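PDB 1O20: gamma-glutamyl phosphate reductase from Thermotoga maritima, which probably catalyses the NADPH-dependent reduction of L-glutamyl phosphate to L-glutamate semialdehyde and phosphate, the second step of proline biosynthesis from glutamate. Local coordinates for residues A[15-26]-A[183-192]; A[292-301]-A[308-319]. All coordinates share one frame; numbering follows the deposited sequence.

Interaction 1. Residues A[15-26]-A[183-192]; sequences ELLEKAKKVREA and PESSVEFIEN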
loop_
_atom_site.group_PDB
_atom_site.type_symbol
_atom_site.label_atom_id
_atom_site.label_comp_id
_atom_site.label_asym_id
_atom_site.label_seq_id
_atom_site.Cartn_x
_atom_site.Cartn_y
_atom_site.Cartn_z
ATOM N N GLU A 15 -23.253 2.616 16.858
ATOM C CA GLU A 15 -22.503 1.443 16.495
ATOM C C GLU A 15 -21.002 1.752 16.490
ATOM O O GLU A 15 -20.192 0.978 17.010
ATOM C CB GLU A 15 -22.957 0.926 15.114
ATOM C CG GLU A 15 -22.144 -0.260 14.630
ATOM C CD GLU A 15 -22.427 -0.700 13.208
ATOM O OE1 GLU A 15 -23.061 0.032 12.439
ATOM O OE2 GLU A 15 -21.991 -1.807 12.865
ATOM N N LEU A 16 -20.636 2.866 15.862
ATOM C CA LEU A 16 -19.254 3.237 15.749
ATOM C C LEU A 16 -18.556 3.337 17.113
ATOM O O LEU A 16 -17.488 2.751 17.314
ATOM C CB LEU A 16 -19.126 4.548 14.988
ATOM C CG LEU A 16 -17.696 5.057 14.851
ATOM C CD1 LEU A 16 -16.854 4.053 14.113
ATOM C CD2 LEU A 16 -17.688 6.404 14.114
ATOM N N LEU A 17 -19.173 4.047 18.051
ATOM C CA LEU A 17 -18.562 4.271 19.338
ATOM C C LEU A 17 -18.453 2.970 20.127
ATOM O O LEU A 17 -17.404 2.656 20.704
ATOM C CB LEU A 17 -19.334 5.364 20.130
ATOM N N GLU A 18 -19.501 2.163 20.109
ATOM C CA GLU A 18 -19.472 0.927 20.867
ATOM C C GLU A 18 -18.381 0.024 20.319
ATOM O O GLU A 18 -17.677 -0.606 21.088
ATOM C CB GLU A 18 -20.804 0.194 20.804
ATOM C CG GLU A 18 -21.945 0.832 21.573
ATOM N N LYS A 19 -18.233 -0.025 18.986
ATOM C CA LYS A 19 -17.258 -0.922 18.363
ATOM C C LYS A 19 -15.839 -0.393 18.511
ATOM O O LYS A 19 -14.901 -1.164 18.645
ATOM C CB LYS A 19 -17.614 -1.230 16.898
ATOM C CG LYS A 19 -18.849 -2.155 16.831
ATOM C CD LYS A 19 -19.230 -2.658 15.477
ATOM C CE LYS A 19 -20.484 -3.602 15.550
ATOM N NZ LYS A 19 -21.032 -3.937 14.172
ATOM N N ALA A 20 -15.696 0.921 18.532
ATOM C CA ALA A 20 -14.382 1.533 18.786
ATOM C C ALA A 20 -13.936 1.271 20.236
ATOM O O ALA A 20 -12.767 0.965 20.461
ATOM C CB ALA A 20 -14.374 3.031 18.461
ATOM N N LYS A 21 -14.872 1.287 21.173
ATOM C CA LYS A 21 -14.574 0.986 22.571
ATOM C C LYS A 21 -14.170 -0.483 22.689
ATOM O O LYS A 21 -13.197 -0.830 23.358
ATOM C CB LYS A 21 -15.767 1.298 23.504
ATOM C CG LYS A 21 -16.147 2.783 23.606
ATOM C CD LYS A 21 -17.489 2.989 24.294
ATOM C CE LYS A 21 -17.809 4.466 24.501
ATOM N NZ LYS A 21 -19.135 4.658 25.215
ATOM N N LYS A 22 -14.860 -1.337 21.955
ATOM C CA LYS A 22 -14.567 -2.755 21.977
ATOM C C LYS A 22 -13.193 -3.111 21.441
ATOM O O LYS A 22 -12.502 -3.932 22.051
ATOM C CB LYS A 22 -15.646 -3.535 21.227
ATOM C CG LYS A 22 -16.947 -3.666 22.019
ATOM C CD LYS A 22 -18.046 -4.280 21.133
ATOM C CE LYS A 22 -19.398 -4.376 21.821
ATOM N NZ LYS A 22 -19.150 -4.689 23.229
ATOM N N VAL A 23 -12.765 -2.506 20.337
ATOM C CA VAL A 23 -11.438 -2.843 19.807
ATOM C C VAL A 23 -10.331 -2.301 20.698
ATOM O O VAL A 23 -9.270 -2.889 20.783
ATOM C CB VAL A 23 -11.172 -2.454 18.336
ATOM C CG1 VAL A 23 -12.083 -3.262 17.371
ATOM C CG2 VAL A 23 -11.242 -0.970 18.127
ATOM N N ARG A 24 -10.580 -1.182 21.336
ATOM C CA ARG A 24 -9.643 -0.602 22.275
ATOM C C ARG A 24 -9.505 -1.481 23.506
ATOM O O ARG A 24 -8.412 -1.759 23.929
ATOM C CB ARG A 24 -10.057 0.830 22.642
ATOM C CG ARG A 24 -9.048 1.554 23.616
ATOM C CD ARG A 24 -7.615 1.638 23.024
ATOM N NE ARG A 24 -6.620 2.127 24.003
ATOM C CZ ARG A 24 -6.160 1.442 25.062
ATOM N NH1 ARG A 24 -6.541 0.185 25.340
ATOM N NH2 ARG A 24 -5.290 2.030 25.854
ATOM N N GLU A 25 -10.605 -1.992 24.052
ATOM C CA GLU A 25 -10.526 -2.863 25.232
ATOM C C GLU A 25 -9.840 -4.153 24.865
ATOM O O GLU A 25 -9.039 -4.654 25.630
ATOM C CB GLU A 25 -11.922 -3.200 25.807
ATOM C CG GLU A 25 -12.557 -2.121 26.650
ATOM C CD GLU A 25 -14.087 -2.297 26.816
ATOM O OE1 GLU A 25 -14.648 -3.344 26.367
ATOM O OE2 GLU A 25 -14.733 -1.359 27.374
ATOM N N ALA A 26 -10.169 -4.728 23.717
ATOM C CA ALA A 26 -9.577 -6.008 23.298
ATOM C C ALA A 26 -8.079 -5.896 23.087
ATOM O O ALA A 26 -7.324 -6.839 23.333
ATOM C CB ALA A 26 -10.243 -6.516 22.013
ATOM N N PRO A 183 -9.397 -12.024 22.026
ATOM C CA PRO A 183 -10.815 -11.693 22.090
ATOM C C PRO A 183 -11.394 -11.521 20.697
ATOM O O PRO A 183 -10.767 -11.030 19.762
ATOM C CB PRO A 183 -10.844 -10.381 22.864
ATOM C CG PRO A 183 -9.564 -10.368 23.599
ATOM C CD PRO A 183 -8.583 -10.987 22.684
ATOM N N GLU A 184 -12.627 -11.945 20.601
ATOM C CA GLU A 184 -13.414 -11.894 19.391
ATOM C C GLU A 184 -13.554 -10.431 18.948
ATOM O O GLU A 184 -13.548 -10.125 17.772
ATOM C CB GLU A 184 -14.786 -12.463 19.759
ATOM C CG GLU A 184 -15.626 -12.824 18.624
ATOM C CD GLU A 184 -16.950 -13.374 19.074
ATOM O OE1 GLU A 184 -17.298 -13.234 20.275
ATOM O OE2 GLU A 184 -17.628 -13.919 18.205
ATOM N N SER A 185 -13.618 -9.544 19.928
ATOM C CA SER A 185 -13.754 -8.103 19.695
ATOM C C SER A 185 -12.436 -7.424 19.268
ATOM O O SER A 185 -12.365 -6.201 19.105
ATOM C CB SER A 185 -14.354 -7.410 20.936
ATOM O OG SER A 185 -13.652 -7.815 22.101
ATOM N N SER A 186 -11.395 -8.214 19.064
ATOM C CA SER A 186 -10.201 -7.758 18.357
ATOM C C SER A 186 -10.496 -7.356 16.904
ATOM O O SER A 186 -9.749 -6.616 16.308
ATOM C CB SER A 186 -9.166 -8.879 18.345
ATOM O OG SER A 186 -8.704 -9.147 19.652
ATOM N N VAL A 187 -11.605 -7.860 16.360
ATOM C CA VAL A 187 -12.022 -7.544 14.992
ATOM C C VAL A 187 -13.478 -7.107 15.037
ATOM O O VAL A 187 -14.348 -7.908 15.295
ATOM C CB VAL A 187 -11.866 -8.730 14.079
ATOM C CG1 VAL A 187 -12.299 -8.414 12.672
ATOM C CG2 VAL A 187 -10.411 -9.169 14.033
ATOM N N GLU A 188 -13.735 -5.831 14.801
ATOM C CA GLU A 188 -15.082 -5.327 14.750
ATOM C C GLU A 188 -15.282 -4.733 13.374
ATOM O O GLU A 188 -14.338 -4.260 12.761
ATOM C CB GLU A 188 -15.315 -4.273 15.827
ATOM C CG GLU A 188 -15.215 -4.784 17.250
ATOM C CD GLU A 188 -16.439 -5.579 17.710
ATOM O OE1 GLU A 188 -17.540 -5.486 17.095
ATOM O OE2 GLU A 188 -16.286 -6.339 18.679
ATOM N N PHE A 189 -16.535 -4.723 12.920
ATOM C CA PHE A 189 -16.875 -4.392 11.542
ATOM C C PHE A 189 -18.123 -3.516 11.510
ATOM O O PHE A 189 -19.171 -3.875 12.044
ATOM C CB PHE A 189 -17.065 -5.667 10.718
ATOM C CG PHE A 189 -17.642 -5.426 9.344
ATOM C CD1 PHE A 189 -16.860 -4.936 8.340
ATOM C CD2 PHE A 189 -18.975 -5.701 9.075
ATOM C CE1 PHE A 189 -17.385 -4.731 7.064
ATOM C CE2 PHE A 189 -19.512 -5.493 7.806
ATOM C CZ PHE A 189 -18.713 -5.017 6.804
ATOM N N ILE A 190 -17.985 -2.344 10.919
ATOM C CA ILE A 190 -19.070 -1.360 10.870
ATOM C C ILE A 190 -20.024 -1.774 9.721
ATOM O O ILE A 190 -19.608 -1.788 8.578
ATOM C CB ILE A 190 -18.503 0.056 10.573
ATOM C CG1 ILE A 190 -17.545 0.541 11.659
ATOM C CG2 ILE A 190 -19.614 1.057 10.336
ATOM C CD1 ILE A 190 -18.080 0.498 13.038
ATOM N N GLU A 191 -21.269 -2.105 10.048
ATOM C CA GLU A 191 -22.284 -2.493 9.069
ATOM C C GLU A 191 -23.044 -1.313 8.462
ATOM O O GLU A 191 -23.589 -1.424 7.374
ATOM C CB GLU A 191 -23.298 -3.450 9.701
ATOM C CG GLU A 191 -22.624 -4.680 10.319
ATOM C CD GLU A 191 -23.591 -5.794 10.704
ATOM O OE1 GLU A 191 -24.790 -5.619 10.528
ATOM O OE2 GLU A 191 -23.136 -6.835 11.217
ATOM N N ASN A 192 -23.090 -0.193 9.177
ATOM C CA ASN A 192 -23.651 1.043 8.635
ATOM C C ASN A 192 -22.691 1.588 7.581
ATOM O O ASN A 192 -21.589 2.040 7.857
ATOM C CB ASN A 192 -23.895 2.018 9.800
ATOM C CG ASN A 192 -24.569 3.307 9.390
ATOM O OD1 ASN A 192 -24.368 3.802 8.301
ATOM N ND2 ASN A 192 -25.362 3.877 10.302
HETATM O O HOH W 1 -25.117 1.780 12.854
HETATM O O HOH W 2 -23.111 -5.664 14.485
HETATM O O HOH W 3 -13.616 -5.764 23.773
#
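Glu15 reaches from the first turn of its helix to the backbone of Glu191 and Asn192. With CG anti to the backbone N (chi1 176°) and the rest of the chain extended, the carboxylate takes one amide on each oxygen: OE2 accepts from Glu191 N at 2.9 Å in a nearly straight bond, while OE1 uses its syn lone pair for the longer bond from Asn192 N. The ammonium of Lys19, one turn on, forms a salt bridge with it, NZ meeting the anti lone pair of OE2 at 2.7 Å. Lys19 NZ also donates to Phe189 O at 2.8 Å, so it binds the strand while fixing the carboxylate.

Strand 187-189 is, within the chain, the outermost of a four-stranded parallel sheet, next to 154-157, consistent with the Rossmann-type dinucleotide-binding domain of aldehyde dehydrogenases. Helix 15-26 runs antiparallel to it, the axes 8.3 Å apart; helix 163-177 covers the other face, where Phe189 points.

Apolar groups also meet. Leu16 CD1 touches Ile190 CD1, and Ala26 CB sits on the 3-10 turn at Ser185 O and Ser186 N, with Pro183 CB beyond. Glu188, bent at chi2, crosses Lys19 at about a right angle and slides past Val23 in the opposite direction, its CG 3.5 Å from Val23 CG1; OE2 goes to Arg174 in a salt bridge.

Waters add to this: one links Lys22 O to Ser185 OG, another donates to Glu15 OE1, a third accepts from Lys19 NZ.

Interaction 2. Residues A[292-301]-A[308-319]; sequences RKHGVEVRGC and VPDVVPATEDDW
Val312 and Arg299 sit side by side as a parallel beta bridge, and three backbone hydrogen bonds join the segments. Val312 N donates to Val298 O, Gly300 N returns a bond to Val312 O at 2.9 Å, and Ala314 N, just after the strand, closes on Gly300 O. These belong to the beta-alpha-beta unit of strand 297-300, helix 302-307 and strand 312-313, the last being an outermost strand, within the chain, of the larger parallel sheet; on its other side 297-300 pairs with 327-333.

The apolar contacts fall on two faces. Val298 CG1 meets Val311 CG1 at 3.9 Å on the side of helix 277-293, and Val311 CG2 lies against the backbone of Gly300, where the lack of a side chain lets it come close. On the face of Arg299 and Val312, the arginine's CG lies alongside Val312 CB. Farther along, Cys301 CB touches Trp319 CZ2.

Two salt bridges cross the contact. Arg299, with CG anti to the carbonyl carbon (chi1 -50°) and the chain extended to NE, sends NH1 to Asp318 OD1 at 2.8 Å; OD1 lies in the guanidinium plane, although the two flat groups are turned 68° apart. Side-on, its NE and NH2 both grip Glu297 OE2 from above the carboxylate plane. Asp318 is itself held: OD1 also bonds to Tyr323, and OD2 takes Thr315 N at 2.8 Å. At the other end Arg292 NH1 meets Asp310 OD2 at 3.0 Å, with the guanidinium and carboxylate planes nearly perpendicular and only weak hydrogen bonds to OD1.

With Glu297 and Asp318 on two of its edges, the Arg299 guanidinium is fixed in rotation, and its charge probably eases the proximity of the two acids.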
loop_
_atom_site.group_PDB
_atom_site.type_symbol
_atom_site.label_atom_id
_atom_site.label_comp_id
_atom_site.label_asym_id
_atom_site.label_seq_id
_atom_site.Cartn_x
_atom_site.Cartn_y
_atom_site.Cartn_z
ATOM N N ARG A 292 3.501 1.465 -28.515
ATOM C CA ARG A 292 2.311 1.280 -29.374
ATOM C C ARG A 292 1.997 -0.182 -29.645
ATOM O O ARG A 292 0.846 -0.534 -29.702
ATOM C CB ARG A 292 2.437 2.062 -30.677
ATOM C CG ARG A 292 2.272 3.571 -30.437
ATOM C CD ARG A 292 2.677 4.446 -31.580
ATOM N NE ARG A 292 2.374 5.863 -31.340
ATOM C CZ ARG A 292 2.799 6.843 -32.120
ATOM N NH1 ARG A 292 3.526 6.544 -33.184
ATOM N NH2 ARG A 292 2.492 8.121 -31.864
ATOM N N LYS A 293 3.005 -1.053 -29.688
ATOM C CA LYS A 293 2.740 -2.482 -29.886
ATOM C C LYS A 293 1.946 -3.037 -28.707
ATOM O O LYS A 293 1.251 -4.044 -28.823
ATOM C CB LYS A 293 4.049 -3.276 -30.010
ATOM C CG LYS A 293 4.772 -3.198 -31.333
ATOM C CD LYS A 293 5.961 -4.233 -31.471
ATOM C CE LYS A 293 5.741 -5.606 -30.713
ATOM N NZ LYS A 293 7.021 -6.416 -30.525
ATOM N N HIS A 294 2.097 -2.406 -27.541
ATOM C CA HIS A 294 1.418 -2.830 -26.319
ATOM C C HIS A 294 0.140 -2.029 -26.018
ATOM O O HIS A 294 -0.381 -2.063 -24.899
ATOM C CB HIS A 294 2.380 -2.735 -25.146
ATOM C CG HIS A 294 3.446 -3.769 -25.175
ATOM N ND1 HIS A 294 4.666 -3.567 -25.794
ATOM C CD2 HIS A 294 3.461 -5.043 -24.706
ATOM C CE1 HIS A 294 5.396 -4.663 -25.683
ATOM N NE2 HIS A 294 4.694 -5.566 -25.009
ATOM N N GLY A 295 -0.358 -1.336 -27.035
ATOM C CA GLY A 295 -1.577 -0.566 -26.936
ATOM C C GLY A 295 -1.455 0.753 -26.174
ATOM O O GLY A 295 -2.463 1.274 -25.737
ATOM N N VAL A 296 -0.261 1.311 -26.062
ATOM C CA VAL A 296 -0.070 2.531 -25.276
ATOM C C VAL A 296 -0.267 3.775 -26.149
ATOM O O VAL A 296 0.302 3.895 -27.243
ATOM C CB VAL A 296 1.274 2.552 -24.548
ATOM C CG1 VAL A 296 1.481 3.865 -23.851
ATOM C CG2 VAL A 296 1.336 1.421 -23.518
ATOM N N GLU A 297 -1.135 4.664 -25.657
ATOM C CA GLU A 297 -1.318 6.004 -26.215
ATOM C C GLU A 297 -0.176 6.929 -25.735
ATOM O O GLU A 297 -0.034 7.195 -24.541
ATOM C CB GLU A 297 -2.678 6.611 -25.814
ATOM C CG GLU A 297 -2.840 8.038 -26.332
ATOM C CD GLU A 297 -4.126 8.712 -25.906
ATOM O OE1 GLU A 297 -5.178 8.047 -25.872
ATOM O OE2 GLU A 297 -4.076 9.930 -25.652
ATOM N N VAL A 298 0.610 7.426 -26.669
ATOM C CA VAL A 298 1.817 8.173 -26.358
ATOM C C VAL A 298 1.572 9.638 -26.569
ATOM O O VAL A 298 1.110 10.052 -27.630
ATOM C CB VAL A 298 2.948 7.728 -27.220
ATOM C CG1 VAL A 298 4.159 8.587 -26.990
ATOM C CG2 VAL A 298 3.249 6.220 -26.929
ATOM N N ARG A 299 1.813 10.428 -25.535
ATOM C CA ARG A 299 1.726 11.859 -25.635
ATOM C C ARG A 299 3.138 12.378 -25.488
ATOM O O ARG A 299 3.985 11.704 -24.900
ATOM C CB ARG A 299 0.850 12.427 -24.527
ATOM C CG ARG A 299 -0.476 11.708 -24.433
ATOM C CD ARG A 299 -1.508 12.348 -23.505
ATOM N NE ARG A 299 -2.769 11.614 -23.646
ATOM C CZ ARG A 299 -3.805 11.764 -22.857
ATOM N NH1 ARG A 299 -3.729 12.597 -21.825
ATOM N NH2 ARG A 299 -4.897 11.047 -23.062
ATOM N N GLY A 300 3.408 13.561 -26.032
ATOM C CA GLY A 300 4.769 14.062 -26.026
ATOM C C GLY A 300 4.878 15.576 -26.105
ATOM O O GLY A 300 4.007 16.266 -26.666
ATOM N N CYS A 301 5.999 16.058 -25.587
ATOM C CA CYS A 301 6.372 17.460 -25.634
ATOM C C CYS A 301 6.683 17.842 -27.061
ATOM O O CYS A 301 6.716 16.982 -27.992
ATOM C CB CYS A 301 7.594 17.704 -24.714
ATOM S SG CYS A 301 9.199 17.121 -25.381
ATOM N N VAL A 308 8.994 12.409 -33.433
ATOM C CA VAL A 308 7.955 11.433 -33.779
ATOM C C VAL A 308 6.636 12.199 -33.977
ATOM O O VAL A 308 5.888 12.431 -33.012
ATOM C CB VAL A 308 7.770 10.340 -32.710
ATOM C CG1 VAL A 308 6.859 9.245 -33.237
ATOM C CG2 VAL A 308 9.114 9.708 -32.315
ATOM N N PRO A 309 6.374 12.626 -35.213
ATOM C CA PRO A 309 5.389 13.690 -35.496
ATOM C C PRO A 309 3.939 13.328 -35.254
ATOM O O PRO A 309 3.076 14.213 -35.152
ATOM C CB PRO A 309 5.643 14.016 -36.971
ATOM C CG PRO A 309 6.131 12.693 -37.554
ATOM C CD PRO A 309 7.008 12.130 -36.440
ATOM N N ASP A 310 3.643 12.051 -35.110
ATOM C CA ASP A 310 2.269 11.694 -34.800
ATOM C C ASP A 310 1.904 11.572 -33.313
ATOM O O ASP A 310 0.764 11.214 -33.014
ATOM C CB ASP A 310 1.856 10.418 -35.549
ATOM C CG ASP A 310 2.660 9.222 -35.150
ATOM O OD1 ASP A 310 3.725 9.397 -34.519
ATOM O OD2 ASP A 310 2.317 8.052 -35.423
ATOM N N VAL A 311 2.834 11.810 -32.383
ATOM C CA VAL A 311 2.434 11.687 -30.970
ATOM C C VAL A 311 1.395 12.751 -30.632
ATOM O O VAL A 311 1.395 13.864 -31.173
ATOM C CB VAL A 311 3.590 11.709 -29.937
ATOM C CG1 VAL A 311 4.625 10.635 -30.254
ATOM C CG2 VAL A 311 4.239 13.081 -29.851
ATOM N N VAL A 312 0.482 12.382 -29.751
ATOM C CA VAL A 312 -0.467 13.346 -29.203
ATOM C C VAL A 312 0.269 14.495 -28.511
ATOM O O VAL A 312 1.125 14.240 -27.679
ATOM C CB VAL A 312 -1.419 12.687 -28.189
ATOM C CG1 VAL A 312 -2.329 13.754 -27.546
ATOM C CG2 VAL A 312 -2.248 11.632 -28.872
ATOM N N PRO A 313 -0.045 15.753 -28.838
ATOM C CA PRO A 313 0.601 16.867 -28.127
ATOM C C PRO A 313 0.268 16.872 -26.611
ATOM O O PRO A 313 -0.894 16.853 -26.194
ATOM C CB PRO A 313 0.092 18.119 -28.867
ATOM C CG PRO A 313 -0.421 17.601 -30.186
ATOM C CD PRO A 313 -0.961 16.229 -29.883
ATOM N N ALA A 314 1.308 16.790 -25.792
ATOM C CA ALA A 314 1.153 16.924 -24.347
ATOM C C ALA A 314 0.709 18.347 -23.997
ATOM O O ALA A 314 1.047 19.324 -24.695
ATOM C CB ALA A 314 2.452 16.584 -23.641
ATOM N N THR A 315 -0.147 18.443 -22.983
ATOM C CA THR A 315 -0.545 19.741 -22.426
ATOM C C THR A 315 0.026 19.820 -21.023
ATOM O O THR A 315 0.498 18.842 -20.466
ATOM C CB THR A 315 -2.063 19.885 -22.300
ATOM O OG1 THR A 315 -2.543 19.005 -21.255
ATOM C CG2 THR A 315 -2.795 19.443 -23.574
ATOM N N GLU A 316 -0.087 21.004 -20.447
ATOM C CA GLU A 316 0.411 21.238 -19.108
ATOM C C GLU A 316 -0.208 20.329 -18.080
ATOM O O GLU A 316 0.485 19.886 -17.191
ATOM C CB GLU A 316 0.231 22.697 -18.697
ATOM C CG GLU A 316 1.585 23.373 -18.559
ATOM C CD GLU A 316 2.542 22.685 -17.560
ATOM O OE1 GLU A 316 2.124 22.207 -16.455
ATOM O OE2 GLU A 316 3.755 22.611 -17.900
ATOM N N ASP A 317 -1.489 20.034 -18.220
ATOM C CA ASP A 317 -2.163 19.060 -17.357
ATOM C C ASP A 317 -1.621 17.640 -17.395
ATOM O O ASP A 317 -1.863 16.898 -16.463
ATOM C CB ASP A 317 -3.651 18.987 -17.714
ATOM C CG ASP A 317 -4.433 20.215 -17.219
ATOM O OD1 ASP A 317 -3.891 20.981 -16.378
ATOM O OD2 ASP A 317 -5.575 20.499 -17.622
ATOM N N ASP A 318 -0.963 17.234 -18.485
ATOM C CA ASP A 318 -0.403 15.890 -18.566
ATOM C C ASP A 318 0.667 15.623 -17.501
ATOM O O ASP A 318 0.699 14.532 -16.933
ATOM C CB ASP A 318 0.170 15.570 -19.947
ATOM C CG ASP A 318 -0.909 15.291 -20.987
ATOM O OD1 ASP A 318 -1.711 14.336 -20.818
ATOM O OD2 ASP A 318 -1.032 16.003 -21.987
ATOM N N TRP A 319 1.537 16.604 -17.244
ATOM C CA TRP A 319 2.724 16.369 -16.442
ATOM C C TRP A 319 2.423 15.894 -15.002
ATOM O O TRP A 319 3.081 14.947 -14.543
ATOM C CB TRP A 319 3.717 17.558 -16.508
ATOM C CG TRP A 319 4.023 17.889 -17.925
ATOM C CD1 TRP A 319 3.696 19.040 -18.593
ATOM C CD2 TRP A 319 4.590 17.011 -18.907
ATOM N NE1 TRP A 319 4.037 18.941 -19.921
ATOM C CE2 TRP A 319 4.600 17.715 -20.147
ATOM C CE3 TRP A 319 5.099 15.707 -18.871
ATOM C CZ2 TRP A 319 5.115 17.169 -21.317
ATOM C CZ3 TRP A 319 5.602 15.152 -20.051
ATOM C CH2 TRP A 319 5.599 15.879 -21.257
#

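How the interactions relate
Both contacts involve the outermost strand, within the chain, of a parallel sheet, but on different sheets and on opposite sides of the chain's centre, about 49 Å apart between centres; they share no element. Interaction 1 lays a helix along that strand, so its direct hydrogen bonds across the contact run between side chains and backbone, with waters bridging some other groups, and apolar side chains meet between helix and strand. Interaction 2 joins two neighbouring strands, and backbone bonds carry it, with salt bridges added. Both are partly buried: Val23 and Ile190, or Val298 and Val311, are buried, whereas the charged groups are mostly more exposed, though Asp318 and Glu188 are buried.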